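Local coordinates for protein chitinase (Paenibacillus sp. FPU-7, PDB 5GZT) that probably hydrolyses the internal beta-1,4 linkages between N-acetylglucosamine units of chitin and chitodextrins at random, as an endo-acting chitinase, at residues L486-T498 with R536-E550. Numbering follows the deposited sequence.
Sequences LHGGWDPATSHHT and RVWQNVENKGTGLSE
The carbonyl carbon of G488 and the N and CA of G489, in a type I turn from G488 to D491, lie over one face of the W538 indole. The CA of G489 makes a CH-pi contact, 3.8 Å from the centroid of the five-membered ring. A water joins G489 N to V537 O. The CZ3 and CH2 edge of W490 meets one face of the R536 guanidinium, with the two planes 63° apart; R536 NE is held by a salt bridge to D485. D491 OD2 braces the turn, accepting from H487 ND1 and G488 N on opposite faces of its carboxylate. D491 O accepts a weak hydrogen bond from W538 NE1 at the indole edge (3.3 Å). T494 covers the other face of W538 with CA and CG2. Its OG1, placed between backbone N and carbonyl carbon (chi1 64°), donates to G547 O on an in-plane lone pair. The same OG1 accepts a nearly straight hydrogen bond from E550 N (N-H...O angle 171°). T494 N donates a hydrogen bond to E550 O at 2.9 Å. An alanine in place of W538 would probably open a gap between G489 and T494 and cost D491 O its weak bond. A second water links S495 OG and S549 OG. L548 CD1 sits over a face of the H496 ring, whose NE2 is hydrogen-bonded to D582 OD2. H497 receives R536 CG on one ring face. The loop after strand 478-481 thus packs on strand 534-538 and the loop that follows it, consistent with the alpha/beta insertion domain many family 18 chitinases carry on their TIM barrel.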
loop_
_atom_site.group_PDB
_atom_site.type_symbol
_atom_site.label_atom_id
_atom_site.label_comp_id
_atom_site.label_asym_id
_atom_site.label_seq_id
_atom_site.Cartn_x
_atom_site.Cartn_y
_atom_site.Cartn_z
ATOM N N LEU B 486 14.970 -9.765 9.506
ATOM C CA LEU B 486 15.982 -10.468 8.779
ATOM C C LEU B 486 17.060 -10.956 9.680
ATOM O O LEU B 486 17.767 -11.892 9.332
ATOM C CB LEU B 486 16.506 -9.605 7.652
ATOM C CG LEU B 486 15.391 -9.355 6.652
ATOM C CD1 LEU B 486 15.938 -8.521 5.493
ATOM C CD2 LEU B 486 14.821 -10.623 5.992
ATOM N N HIS B 487 17.284 -10.229 10.762
ATOM C CA HIS B 487 18.288 -10.524 11.796
ATOM C C HIS B 487 17.649 -10.140 13.087
ATOM O O HIS B 487 16.689 -9.328 13.082
ATOM C CB HIS B 487 19.570 -9.707 11.581
ATOM C CG HIS B 487 20.296 -10.128 10.327
ATOM N ND1 HIS B 487 20.899 -11.373 10.227
ATOM C CD2 HIS B 487 20.361 -9.576 9.102
ATOM C CE1 HIS B 487 21.354 -11.537 8.991
ATOM N NE2 HIS B 487 21.035 -10.461 8.299
ATOM N N GLY B 488 18.182 -10.604 14.182
ATOM C CA GLY B 488 17.432 -10.442 15.466
ATOM C C GLY B 488 18.203 -11.002 16.604
ATOM O O GLY B 488 19.280 -11.538 16.359
ATOM N N GLY B 489 17.715 -10.863 17.848
ATOM C CA GLY B 489 18.477 -11.299 19.014
ATOM C C GLY B 489 18.900 -12.797 19.067
ATOM O O GLY B 489 19.699 -13.189 19.919
ATOM N N TRP B 490 18.313 -13.598 18.195
ATOM C CA TRP B 490 18.708 -14.986 17.934
ATOM C C TRP B 490 20.057 -15.130 17.315
ATOM O O TRP B 490 20.668 -16.177 17.478
ATOM C CB TRP B 490 17.714 -15.686 17.041
ATOM C CG TRP B 490 17.336 -14.970 15.779
ATOM C CD1 TRP B 490 17.964 -15.068 14.562
ATOM C CD2 TRP B 490 16.248 -14.056 15.613
ATOM N NE1 TRP B 490 17.299 -14.292 13.655
ATOM C CE2 TRP B 490 16.263 -13.641 14.275
ATOM C CE3 TRP B 490 15.271 -13.531 16.481
ATOM C CZ2 TRP B 490 15.340 -12.713 13.756
ATOM C CZ3 TRP B 490 14.332 -12.609 15.982
ATOM C CH2 TRP B 490 14.383 -12.218 14.606
ATOM N N ASP B 491 20.521 -14.074 16.630
ATOM C CA ASP B 491 21.860 -14.009 16.054
ATOM C C ASP B 491 22.856 -13.701 17.143
ATOM O O ASP B 491 22.608 -12.866 18.066
ATOM C CB ASP B 491 21.964 -12.993 14.893
ATOM C CG ASP B 491 21.143 -13.341 13.758
ATOM O OD1 ASP B 491 21.046 -14.563 13.495
ATOM O OD2 ASP B 491 20.635 -12.455 12.996
ATOM N N PRO B 492 24.037 -14.330 17.049
ATOM C CA PRO B 492 25.055 -14.069 18.012
ATOM C C PRO B 492 25.688 -12.664 17.913
ATOM O O PRO B 492 26.326 -12.261 18.883
ATOM C CB PRO B 492 26.144 -15.128 17.691
ATOM C CG PRO B 492 25.825 -15.593 16.331
ATOM C CD PRO B 492 24.364 -15.437 16.134
ATOM N N ALA B 493 25.549 -11.944 16.776
ATOM C CA ALA B 493 26.040 -10.546 16.695
ATOM C C ALA B 493 24.938 -9.697 16.090
ATOM O O ALA B 493 23.975 -10.240 15.456
ATOM C CB ALA B 493 27.349 -10.458 15.861
ATOM N N THR B 494 25.035 -8.390 16.360
ATOM C CA THR B 494 24.034 -7.441 15.948
ATOM C C THR B 494 24.068 -7.196 14.436
ATOM O O THR B 494 25.136 -7.266 13.776
ATOM C CB THR B 494 24.180 -6.101 16.685
ATOM O OG1 THR B 494 25.431 -5.507 16.338
ATOM C CG2 THR B 494 24.132 -6.242 18.197
ATOM N N SER B 495 22.907 -6.900 13.877
ATOM C CA SER B 495 22.836 -6.422 12.520
ATOM C C SER B 495 21.533 -5.718 12.283
ATOM O O SER B 495 20.799 -5.406 13.203
ATOM C CB SER B 495 23.057 -7.596 11.515
ATOM O OG SER B 495 23.342 -7.092 10.192
ATOM N N HIS B 496 21.260 -5.374 11.043
ATOM C CA HIS B 496 20.003 -4.694 10.639
ATOM C C HIS B 496 18.954 -5.689 10.379
ATOM O O HIS B 496 19.226 -6.739 9.747
ATOM C CB HIS B 496 20.204 -3.883 9.346
ATOM C CG HIS B 496 21.315 -2.899 9.435
ATOM N ND1 HIS B 496 21.300 -1.842 10.327
ATOM C CD2 HIS B 496 22.500 -2.825 8.789
ATOM C CE1 HIS B 496 22.449 -1.186 10.250
ATOM N NE2 HIS B 496 23.185 -1.739 9.293
ATOM N N HIS B 497 17.732 -5.440 10.847
ATOM C CA HIS B 497 16.606 -6.366 10.623
ATOM C C HIS B 497 15.773 -6.090 9.381
ATOM O O HIS B 497 15.016 -6.993 8.948
ATOM C CB HIS B 497 15.727 -6.487 11.902
ATOM C CG HIS B 497 14.443 -5.733 11.910
ATOM N ND1 HIS B 497 14.274 -4.517 12.557
ATOM C CD2 HIS B 497 13.216 -6.102 11.495
ATOM C CE1 HIS B 497 13.016 -4.139 12.458
ATOM N NE2 HIS B 497 12.348 -5.107 11.845
ATOM N N THR B 498 15.860 -4.871 8.835
ATOM C CA THR B 498 14.976 -4.496 7.759
ATOM C C THR B 498 15.692 -3.521 6.795
ATOM O O THR B 498 15.095 -2.681 6.175
ATOM C CB THR B 498 13.599 -4.029 8.239
ATOM O OG1 THR B 498 12.670 -3.949 7.110
ATOM C CG2 THR B 498 13.668 -2.666 8.959
ATOM N N ARG B 536 14.130 -4.441 16.146
ATOM C CA ARG B 536 14.691 -5.659 16.768
ATOM C C ARG B 536 15.799 -5.187 17.656
ATOM O O ARG B 536 16.576 -4.277 17.249
ATOM C CB ARG B 536 15.222 -6.662 15.731
ATOM C CG ARG B 536 14.100 -7.343 15.001
ATOM C CD ARG B 536 13.612 -8.548 15.881
ATOM N NE ARG B 536 12.349 -9.083 15.394
ATOM C CZ ARG B 536 11.574 -9.882 16.106
ATOM N NH1 ARG B 536 11.973 -10.359 17.264
ATOM N NH2 ARG B 536 10.426 -10.213 15.634
ATOM N N VAL B 537 15.871 -5.786 18.860
ATOM C CA VAL B 537 16.683 -5.368 19.955
ATOM C C VAL B 537 17.645 -6.478 20.322
ATOM O O VAL B 537 17.232 -7.661 20.294
ATOM C CB VAL B 537 15.780 -5.049 21.181
ATOM C CG1 VAL B 537 16.574 -4.562 22.335
ATOM C CG2 VAL B 537 14.777 -3.947 20.858
ATOM N N TRP B 538 18.893 -6.116 20.654
ATOM C CA TRP B 538 19.842 -6.997 21.304
ATOM C C TRP B 538 20.313 -6.355 22.593
ATOM O O TRP B 538 20.650 -5.160 22.602
ATOM C CB TRP B 538 21.087 -7.214 20.480
ATOM C CG TRP B 538 21.025 -8.070 19.282
ATOM C CD1 TRP B 538 21.705 -9.286 19.095
ATOM C CD2 TRP B 538 20.449 -7.753 18.011
ATOM N NE1 TRP B 538 21.524 -9.717 17.821
ATOM C CE2 TRP B 538 20.790 -8.792 17.124
ATOM C CE3 TRP B 538 19.755 -6.637 17.507
ATOM C CZ2 TRP B 538 20.404 -8.786 15.768
ATOM C CZ3 TRP B 538 19.331 -6.637 16.188
ATOM C CH2 TRP B 538 19.691 -7.701 15.319
ATOM N N GLN B 539 20.319 -7.131 23.695
ATOM C CA GLN B 539 20.900 -6.687 24.968
ATOM C C GLN B 539 22.249 -7.290 25.183
ATOM O O GLN B 539 22.671 -8.204 24.447
ATOM C CB GLN B 539 19.931 -7.044 26.124
ATOM C CG GLN B 539 18.679 -6.193 26.088
ATOM C CD GLN B 539 17.768 -6.395 27.288
ATOM O OE1 GLN B 539 17.775 -7.459 27.943
ATOM N NE2 GLN B 539 16.923 -5.405 27.530
ATOM N N ASN B 540 22.968 -6.750 26.148
ATOM C CA ASN B 540 24.323 -7.193 26.459
ATOM C C ASN B 540 25.230 -7.292 25.249
ATOM O O ASN B 540 25.987 -8.279 25.097
ATOM C CB ASN B 540 24.285 -8.574 27.221
ATOM C CG ASN B 540 23.520 -8.455 28.536
ATOM O OD1 ASN B 540 23.796 -7.591 29.323
ATOM N ND2 ASN B 540 22.461 -9.168 28.661
ATOM N N VAL B 541 25.306 -6.190 24.511
ATOM C CA VAL B 541 26.161 -6.081 23.322
ATOM C C VAL B 541 27.457 -5.495 23.781
ATOM O O VAL B 541 27.463 -4.583 24.595
ATOM C CB VAL B 541 25.460 -5.171 22.277
ATOM C CG1 VAL B 541 26.314 -4.885 21.050
ATOM C CG2 VAL B 541 24.127 -5.785 21.899
ATOM N N GLU B 542 28.589 -6.000 23.281
ATOM C CA GLU B 542 29.852 -5.464 23.687
ATOM C C GLU B 542 29.909 -3.985 23.267
ATOM O O GLU B 542 29.469 -3.592 22.188
ATOM C CB GLU B 542 31.043 -6.202 23.001
ATOM C CG GLU B 542 31.154 -7.660 23.509
ATOM C CD GLU B 542 32.188 -8.527 22.799
ATOM O OE1 GLU B 542 32.865 -8.155 21.761
ATOM O OE2 GLU B 542 32.255 -9.630 23.328
ATOM N N ASN B 543 30.544 -3.217 24.120
ATOM C CA ASN B 543 30.595 -1.817 24.013
ATOM C C ASN B 543 31.799 -1.438 23.219
ATOM O O ASN B 543 32.753 -0.943 23.736
ATOM C CB ASN B 543 30.623 -1.185 25.416
ATOM C CG ASN B 543 30.490 0.285 25.328
ATOM O OD1 ASN B 543 30.280 0.812 24.266
ATOM N ND2 ASN B 543 30.648 0.963 26.428
ATOM N N LYS B 544 31.663 -1.599 21.939
ATOM C CA LYS B 544 32.659 -1.413 20.946
ATOM C C LYS B 544 32.015 -0.765 19.722
ATOM O O LYS B 544 30.920 -1.141 19.325
ATOM C CB LYS B 544 33.236 -2.788 20.484
ATOM C CG LYS B 544 33.936 -3.551 21.626
ATOM C CD LYS B 544 34.390 -4.938 21.206
ATOM C CE LYS B 544 35.149 -5.596 22.410
ATOM N NZ LYS B 544 35.388 -7.028 22.104
ATOM N N GLY B 545 32.756 0.126 19.089
ATOM C CA GLY B 545 32.383 0.686 17.791
ATOM C C GLY B 545 31.099 1.489 18.000
ATOM O O GLY B 545 30.988 2.193 18.939
ATOM N N THR B 546 30.094 1.188 17.199
ATOM C CA THR B 546 28.787 1.747 17.304
ATOM C C THR B 546 27.805 0.756 17.732
ATOM O O THR B 546 26.589 0.974 17.617
ATOM C CB THR B 546 28.341 2.177 15.917
ATOM O OG1 THR B 546 28.439 1.057 15.031
ATOM C CG2 THR B 546 29.210 3.267 15.335
ATOM N N GLY B 547 28.286 -0.424 18.163
ATOM C CA GLY B 547 27.374 -1.493 18.458
ATOM C C GLY B 547 26.947 -2.397 17.339
ATOM O O GLY B 547 26.343 -3.447 17.583
ATOM N N LEU B 548 27.101 -1.946 16.129
ATOM C CA LEU B 548 26.718 -2.654 14.965
ATOM C C LEU B 548 27.765 -3.761 14.589
ATOM O O LEU B 548 28.987 -3.552 14.613
ATOM C CB LEU B 548 26.604 -1.685 13.801
ATOM C CG LEU B 548 26.244 -2.269 12.445
ATOM C CD1 LEU B 548 24.851 -2.880 12.471
ATOM C CD2 LEU B 548 26.386 -1.244 11.325
ATOM N N SER B 549 27.285 -4.942 14.224
ATOM C CA SER B 549 28.218 -6.084 13.967
ATOM C C SER B 549 29.083 -6.367 15.199
ATOM O O SER B 549 30.273 -6.457 15.092
ATOM C CB SER B 549 29.069 -5.843 12.721
ATOM O OG SER B 549 28.202 -5.585 11.600
ATOM N N GLU B 550 28.523 -6.288 16.406
ATOM C CA GLU B 550 29.285 -6.595 17.580
ATOM C C GLU B 550 28.571 -7.770 18.258
ATOM O O GLU B 550 27.331 -7.996 18.109
ATOM C CB GLU B 550 29.368 -5.404 18.581
ATOM C CG GLU B 550 29.996 -4.112 17.992
ATOM C CD GLU B 550 31.466 -4.249 17.736
ATOM O OE1 GLU B 550 32.084 -5.242 18.242
ATOM O OE2 GLU B 550 32.016 -3.457 16.966
HETATM O O HOH W 1 15.630 -9.342 18.570
HETATM O O HOH W 2 25.681 -5.885 10.129
#